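PDB 6K2E: CRISPR/cas2 protein from Pyrococcus horikoshii OT3, which probably binds nucleic acid and, as other Cas2 proteins do, works with Cas1 in acquiring new CRISPR spacers. Local coordinates for residues H3-V8 and V35-L40. Numbering follows the deposited sequence.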
loop_
_atom_site.group_PDB
_atom_site.type_symbol
_atom_site.label_atom_id
_atom_site.label_comp_id
_atom_site.label_asym_id
_atom_site.label_seq_id
_atom_site.Cartn_x
_atom_site.Cartn_y
_atom_site.Cartn_z
ATOM N N HIS A 3 -14.154 -6.755 -13.815
ATOM C CA HIS A 3 -13.789 -5.782 -12.804
ATOM C C HIS A 3 -12.709 -6.302 -11.866
ATOM O O HIS A 3 -12.601 -7.510 -11.601
ATOM C CB HIS A 3 -15.027 -5.342 -12.036
ATOM C CG HIS A 3 -15.609 -4.082 -12.576
ATOM N ND1 HIS A 3 -16.011 -3.964 -13.885
ATOM C CD2 HIS A 3 -15.755 -2.857 -12.022
ATOM C CE1 HIS A 3 -16.428 -2.730 -14.103
ATOM N NE2 HIS A 3 -16.278 -2.037 -12.989
ATOM N N MET A 4 -11.877 -5.367 -11.409
ATOM C CA MET A 4 -10.794 -5.648 -10.480
ATOM C C MET A 4 -10.869 -4.677 -9.313
ATOM O O MET A 4 -11.553 -3.655 -9.377
ATOM C CB MET A 4 -9.405 -5.537 -11.129
ATOM C CG MET A 4 -8.976 -6.731 -11.979
ATOM S SD MET A 4 -9.383 -6.520 -13.698
ATOM C CE MET A 4 -8.755 -4.854 -13.921
ATOM N N TYR A 5 -10.204 -5.035 -8.220
ATOM C CA TYR A 5 -9.970 -4.113 -7.115
ATOM C C TYR A 5 -8.494 -3.723 -7.076
ATOM O O TYR A 5 -7.625 -4.574 -7.274
ATOM C CB TYR A 5 -10.399 -4.738 -5.779
ATOM C CG TYR A 5 -10.637 -3.724 -4.693
ATOM C CD1 TYR A 5 -9.620 -3.357 -3.799
ATOM C CD2 TYR A 5 -11.865 -3.116 -4.561
ATOM C CE1 TYR A 5 -9.846 -2.406 -2.809
ATOM C CE2 TYR A 5 -12.099 -2.177 -3.566
ATOM C CZ TYR A 5 -11.094 -1.821 -2.709
ATOM O OH TYR A 5 -11.364 -0.887 -1.750
ATOM N N VAL A 6 -8.201 -2.448 -6.791
ATOM C CA VAL A 6 -6.809 -2.001 -6.759
ATOM C C VAL A 6 -6.494 -1.290 -5.450
ATOM O O VAL A 6 -7.362 -0.670 -4.835
ATOM C CB VAL A 6 -6.433 -1.088 -7.949
ATOM C CG1 VAL A 6 -6.336 -1.893 -9.227
ATOM C CG2 VAL A 6 -7.414 0.034 -8.094
ATOM N N ILE A 7 -5.231 -1.394 -5.024
ATOM C CA ILE A 7 -4.667 -0.598 -3.932
ATOM C C ILE A 7 -3.439 0.094 -4.494
ATOM O O ILE A 7 -2.554 -0.568 -5.045
ATOM C CB ILE A 7 -4.270 -1.436 -2.703
ATOM C CG1 ILE A 7 -5.449 -2.165 -2.096
ATOM C CG2 ILE A 7 -3.671 -0.553 -1.612
ATOM C CD1 ILE A 7 -5.002 -3.124 -0.998
ATOM N N VAL A 8 -3.414 1.419 -4.416
ATOM C CA VAL A 8 -2.377 2.249 -5.030
ATOM C C VAL A 8 -1.608 2.977 -3.938
ATOM O O VAL A 8 -2.203 3.695 -3.126
ATOM C CB VAL A 8 -2.959 3.247 -6.044
ATOM C CG1 VAL A 8 -1.938 4.289 -6.411
ATOM C CG2 VAL A 8 -3.428 2.508 -7.284
ATOM N N VAL A 35 -2.311 6.466 -0.002
ATOM C CA VAL A 35 -2.919 5.187 -0.338
ATOM C C VAL A 35 -4.323 5.453 -0.878
ATOM O O VAL A 35 -5.115 6.165 -0.247
ATOM C CB VAL A 35 -2.966 4.245 0.872
ATOM C CG1 VAL A 35 -3.713 2.957 0.499
ATOM C CG2 VAL A 35 -1.540 3.939 1.352
ATOM N N PHE A 36 -4.592 4.951 -2.080
ATOM C CA PHE A 36 -5.909 4.994 -2.697
ATOM C C PHE A 36 -6.390 3.577 -2.989
ATOM O O PHE A 36 -5.593 2.686 -3.305
ATOM C CB PHE A 36 -5.878 5.780 -3.998
ATOM C CG PHE A 36 -5.830 7.266 -3.819
ATOM C CD1 PHE A 36 -4.632 7.912 -3.538
ATOM C CD2 PHE A 36 -6.984 8.025 -3.959
ATOM C CE1 PHE A 36 -4.600 9.296 -3.380
ATOM C CE2 PHE A 36 -6.956 9.395 -3.800
ATOM C CZ PHE A 36 -5.776 10.030 -3.509
ATOM N N GLU A 37 -7.701 3.371 -2.953
ATOM C CA GLU A 37 -8.208 2.046 -3.283
ATOM C C GLU A 37 -9.604 2.145 -3.878
ATOM O O GLU A 37 -10.257 3.185 -3.806
ATOM C CB GLU A 37 -8.202 1.114 -2.060
ATOM C CG GLU A 37 -8.867 1.685 -0.830
ATOM C CD GLU A 37 -8.771 0.769 0.371
ATOM O OE1 GLU A 37 -9.183 -0.404 0.272
ATOM O OE2 GLU A 37 -8.304 1.231 1.426
ATOM N N GLY A 38 -10.034 1.059 -4.500
ATOM C CA GLY A 38 -11.386 0.970 -5.016
ATOM C C GLY A 38 -11.482 0.068 -6.230
ATOM O O GLY A 38 -10.489 -0.418 -6.767
ATOM N N GLU A 39 -12.721 -0.105 -6.681
ATOM C CA GLU A 39 -13.010 -0.896 -7.865
ATOM C C GLU A 39 -12.716 -0.107 -9.132
ATOM O O GLU A 39 -13.000 1.087 -9.226
ATOM C CB GLU A 39 -14.478 -1.290 -7.881
ATOM C CG GLU A 39 -14.847 -2.591 -7.232
ATOM C CD GLU A 39 -16.249 -2.976 -7.627
ATOM O OE1 GLU A 39 -17.138 -3.013 -6.749
ATOM O OE2 GLU A 39 -16.456 -3.192 -8.842
ATOM N N LEU A 40 -12.187 -0.794 -10.123
ATOM C CA LEU A 40 -11.909 -0.192 -11.410
ATOM C C LEU A 40 -12.183 -1.219 -12.493
ATOM O O LEU A 40 -11.879 -2.400 -12.332
ATOM C CB LEU A 40 -10.462 0.276 -11.508
ATOM C CG LEU A 40 -10.091 1.612 -10.899
ATOM C CD1 LEU A 40 -8.627 1.898 -11.242
ATOM C CD2 LEU A 40 -11.012 2.699 -11.400
#
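The Y5 ring lies over the backbone of G38: the glycine carbonyl carbon sits 3.5 Å above the ring plane, displaced from the ring centre to its periphery, and CE2 is 3.5 Å from G38 CA. At the ring's edge, in its plane, is E37 OE1. With CG anti to the backbone N (chi1 -160°), the ring swings across the neighbouring strand, and its OH donates to E37 OE1 over 3.0 Å, meeting the oxygen from above the carboxylate plane; ring and carboxylate are turned 77° apart. An alanine in place of Y5 would lose this bond and would probably leave the G38 backbone less well covered and the E37 carboxylate less firmly positioned. The H3 ring has L40 O over one face, while E39 OE2 approaches CD2 obliquely.

Beneath these groups runs an antiparallel ladder, the segments 3-8 and 35-40 running 174° apart. M4–L40, V6–G38 and V8–F36 are hydrogen-bonded pairs, each closed by two N-H...O bonds, and Y5–E39 and I7–E37 are the non-hydrogen-bonded pairs between them. Pairing continues through G38, whose strongly positive phi a residue with a side chain would hardly adopt. V8 N to F36 O is the shortest bond, 2.8 Å. On the face opposite Y5 and E37, V6 CG2 meets L40 CD1 at 3.9 Å, the two side chains lying roughly perpendicular.

E37 OE2 has further partners, a salt bridge with R31 and a hydrogen bond from Y65 of the second subunit, so the Y5–E37 pair adjoins the dimer interface. On the other face, L45 of helix 42-55 covers M4 and V6, and L24 of helix 17-27 packs on V8 and F36. Strands 3-11 and 35-41 are central in the ferredoxin-like Cas2 sheet, whose antiparallel order is 29-32, 35-41, 3-11, 61-67.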